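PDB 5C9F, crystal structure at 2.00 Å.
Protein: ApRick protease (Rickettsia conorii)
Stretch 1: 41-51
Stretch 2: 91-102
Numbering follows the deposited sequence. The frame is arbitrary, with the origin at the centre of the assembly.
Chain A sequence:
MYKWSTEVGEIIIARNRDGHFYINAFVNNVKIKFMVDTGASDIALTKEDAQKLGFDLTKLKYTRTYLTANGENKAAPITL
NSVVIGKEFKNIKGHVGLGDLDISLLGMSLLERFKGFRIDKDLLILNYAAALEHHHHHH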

# COMPACT_ATOMS: atom_id res chain seq x y z
N SER A 41 -15.12 4.20 24.42
CA SER A 41 -15.62 3.39 23.33
C SER A 41 -15.94 4.32 22.15
O SER A 41 -15.12 4.49 21.24
CB SER A 41 -16.83 2.54 23.78
OG SER A 41 -17.78 3.44 24.44
N ASP A 42 -17.14 4.92 22.18
CA ASP A 42 -17.56 5.84 21.10
C ASP A 42 -16.96 7.19 21.36
O ASP A 42 -16.31 7.42 22.43
CB ASP A 42 -19.11 5.85 20.91
CG ASP A 42 -19.85 6.40 22.12
OD1 ASP A 42 -19.48 6.09 23.26
OD2 ASP A 42 -20.78 7.20 21.98
N ILE A 43 -17.06 8.06 20.36
CA ILE A 43 -16.57 9.42 20.52
C ILE A 43 -17.36 10.16 21.57
O ILE A 43 -18.62 10.06 21.62
CB ILE A 43 -16.63 10.16 19.22
CG1 ILE A 43 -15.48 9.70 18.34
CG2 ILE A 43 -16.55 11.68 19.43
CD1 ILE A 43 -15.58 10.20 16.94
N ALA A 44 -16.65 10.89 22.40
CA ALA A 44 -17.30 11.78 23.37
C ALA A 44 -17.04 13.23 22.99
O ALA A 44 -15.91 13.68 22.98
CB ALA A 44 -16.77 11.48 24.76
N LEU A 45 -18.08 13.96 22.63
CA LEU A 45 -17.92 15.34 22.23
C LEU A 45 -18.24 16.28 23.38
O LEU A 45 -19.24 16.11 24.07
CB LEU A 45 -18.86 15.67 21.07
CG LEU A 45 -18.67 15.29 19.64
CD1 LEU A 45 -19.73 16.01 18.81
CD2 LEU A 45 -17.28 15.71 19.18
N THR A 46 -17.46 17.33 23.52
CA THR A 46 -17.81 18.37 24.45
C THR A 46 -19.06 19.04 23.95
O THR A 46 -19.38 19.04 22.76
CB THR A 46 -16.71 19.46 24.60
OG1 THR A 46 -16.51 20.12 23.33
CG2 THR A 46 -15.40 18.84 25.04
N LYS A 47 -19.79 19.65 24.87
CA LYS A 47 -20.93 20.50 24.46
C LYS A 47 -20.53 21.57 23.44
O LYS A 47 -21.24 21.82 22.39
CB LYS A 47 -21.59 21.17 25.71
CG LYS A 47 -22.27 20.19 26.64
CD LYS A 47 -23.26 20.93 27.58
CE LYS A 47 -22.65 22.14 28.34
NZ LYS A 47 -22.97 22.23 29.81
N GLU A 48 -19.39 22.23 23.66
CA GLU A 48 -18.96 23.26 22.71
C GLU A 48 -18.66 22.69 21.29
O GLU A 48 -19.03 23.29 20.28
CB GLU A 48 -17.77 24.01 23.27
CG GLU A 48 -17.10 24.97 22.30
CD GLU A 48 -15.86 25.67 22.90
OE1 GLU A 48 -14.79 25.66 22.26
OE2 GLU A 48 -15.93 26.26 24.01
N ASP A 49 -17.96 21.56 21.20
CA ASP A 49 -17.73 20.91 19.87
C ASP A 49 -19.05 20.47 19.22
O ASP A 49 -19.23 20.62 18.01
CB ASP A 49 -16.80 19.72 19.98
CG ASP A 49 -15.35 20.13 20.22
OD1 ASP A 49 -14.99 21.28 19.87
OD2 ASP A 49 -14.56 19.29 20.73
N ALA A 50 -19.99 19.95 20.02
CA ALA A 50 -21.29 19.57 19.47
C ALA A 50 -21.97 20.79 18.86
O ALA A 50 -22.51 20.72 17.74
CB ALA A 50 -22.20 18.99 20.55
N GLN A 51 -21.89 21.93 19.56
CA GLN A 51 -22.47 23.17 19.03
C GLN A 51 -21.73 23.68 17.78
O GLN A 51 -22.37 24.07 16.82
CB GLN A 51 -22.48 24.24 20.11
CG GLN A 51 -23.45 23.92 21.19
CD GLN A 51 -23.36 24.87 22.35
OE1 GLN A 51 -22.31 25.09 22.90
NE2 GLN A 51 -24.46 25.52 22.64
N ASN A 91 -20.60 7.68 9.39
CA ASN A 91 -21.62 7.36 10.40
C ASN A 91 -21.02 6.78 11.66
O ASN A 91 -21.30 5.66 12.01
CB ASN A 91 -22.66 6.44 9.81
CG ASN A 91 -23.33 7.04 8.59
OD1 ASN A 91 -23.75 8.19 8.61
ND2 ASN A 91 -23.37 6.29 7.51
N ILE A 92 -20.19 7.57 12.30
CA ILE A 92 -19.44 7.20 13.44
C ILE A 92 -20.23 7.59 14.67
O ILE A 92 -20.77 8.69 14.80
CB ILE A 92 -18.08 7.93 13.45
CG1 ILE A 92 -17.31 7.53 12.19
CG2 ILE A 92 -17.32 7.68 14.77
CD1 ILE A 92 -17.16 6.02 12.04
N LYS A 93 -20.30 6.65 15.59
CA LYS A 93 -21.10 6.82 16.82
C LYS A 93 -20.40 7.77 17.76
O LYS A 93 -19.19 7.68 17.99
CB LYS A 93 -21.25 5.46 17.52
CG LYS A 93 -22.61 5.19 18.15
CD LYS A 93 -22.52 4.09 19.22
CE LYS A 93 -23.84 3.88 19.95
NZ LYS A 93 -24.81 3.09 19.13
N GLY A 94 -21.21 8.59 18.42
CA GLY A 94 -20.71 9.45 19.48
C GLY A 94 -21.79 9.79 20.45
O GLY A 94 -22.93 9.32 20.35
N HIS A 95 -21.45 10.60 21.43
CA HIS A 95 -22.44 11.10 22.33
C HIS A 95 -21.94 12.42 22.87
O HIS A 95 -20.76 12.74 22.78
CB HIS A 95 -22.67 10.14 23.50
CG HIS A 95 -21.45 9.96 24.37
ND1 HIS A 95 -20.58 8.93 24.18
CD2 HIS A 95 -21.00 10.65 25.45
CE1 HIS A 95 -19.62 8.98 25.11
NE2 HIS A 95 -19.85 10.02 25.88
N VAL A 96 -22.88 13.23 23.34
CA VAL A 96 -22.53 14.49 24.00
C VAL A 96 -23.01 14.53 25.43
O VAL A 96 -24.18 14.24 25.72
CB VAL A 96 -22.92 15.74 23.17
CG1 VAL A 96 -24.01 15.47 22.18
CG2 VAL A 96 -23.16 16.94 24.03
N GLY A 97 -22.08 14.85 26.32
CA GLY A 97 -22.35 14.94 27.73
C GLY A 97 -22.99 16.30 28.08
O GLY A 97 -23.23 17.14 27.21
N LEU A 98 -23.27 16.50 29.36
CA LEU A 98 -23.92 17.73 29.88
C LEU A 98 -22.89 18.72 30.36
O LEU A 98 -23.22 19.86 30.66
CB LEU A 98 -24.90 17.39 31.01
CG LEU A 98 -26.23 16.77 30.59
CD1 LEU A 98 -27.11 16.41 31.78
CD2 LEU A 98 -26.97 17.75 29.67
N GLY A 99 -21.64 18.29 30.47
CA GLY A 99 -20.63 19.25 30.80
C GLY A 99 -19.41 18.74 31.50
O GLY A 99 -18.48 19.52 31.81
N ASP A 100 -19.33 17.44 31.75
CA ASP A 100 -18.15 16.93 32.46
C ASP A 100 -16.85 17.02 31.66
O ASP A 100 -15.86 16.57 32.16
CB ASP A 100 -18.37 15.49 32.96
CG ASP A 100 -17.50 15.12 34.21
OD1 ASP A 100 -16.64 15.89 34.73
OD2 ASP A 100 -17.70 13.99 34.68
N LEU A 101 -16.82 17.67 30.48
CA LEU A 101 -15.76 17.36 29.49
C LEU A 101 -14.88 18.52 28.97
O LEU A 101 -15.30 19.38 28.20
CB LEU A 101 -16.36 16.56 28.31
CG LEU A 101 -15.44 15.61 27.55
CD1 LEU A 101 -14.98 14.49 28.48
CD2 LEU A 101 -16.15 15.04 26.33
N ASP A 102 -13.59 18.45 29.29
CA ASP A 102 -12.63 19.48 28.81
C ASP A 102 -12.24 19.39 27.34
O ASP A 102 -12.09 20.39 26.65
CB ASP A 102 -11.32 19.40 29.63
CG ASP A 102 -10.65 20.76 29.78
OD1 ASP A 102 -11.31 21.70 30.25
OD2 ASP A 102 -9.45 20.87 29.44
O HOH W 1 -18.44 19.80 27.86

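The contact is built on a short parallel pairing, and its largest contributors, His95, Asp42 and Leu101, show how side chains reinforce a backbone ladder. Three hydrogen bonds make the ladder: Ile43 N gives to Lys93 O at 3.2 Å, His95 N to Ile43 O at 2.9 Å, and Leu45 N to His95 O at 2.9 Å. Ile43 and His95 thus each use both their N and O, the alternation expected of parallel strands.

His95, which covers the most surface, adds two side-chain contacts. With chi1 in p, it starts out on the face it shares with Ala44, and its ring end comes nearer to the other stretch. At the ring edge, His95 ND1 donates to Asp42 OD2 at 2.8 Å, nearly straight at 171°. Over one face lies Ala44, its CA 4.1 Å from the His95 ring centroid and 18° off the normal, a CH-pi contact. The small Ala44 side chain lies on the same side of the sheet, with CB 3.6 Å from His95 NE2. The CA-to-CB bond of Asp42, just before the strand, points toward the other stretch. Gly94 lies close by: an ideal CB there would sit a tight 3.2 Å from Ile43 O.

Leu101, in the loop after the strand, rejoins the contact. Leu101 CD2 packs 3.9 Å from Ala44 CB and also reaches the backbone of Leu45, while Leu101 O lies 3.2 Å from Thr46 CG2. That same O accepts from a water that in turn accepts from Lys47 N, linking the loop to the start of the helix. Thr46 caps this helix, OG1 accepting from Asp49 N at 3.0 Å. Lys47 then sends NZ to Leu98 O, a short 2.5 Å hydrogen bond, and Ala50 CB meets Val96 CG2 at 4.2 Å. The pattern is economical: a short backbone ladder, one side-chain hydrogen bond at Asp42, and apolar and lysine contacts around the loop and helix start.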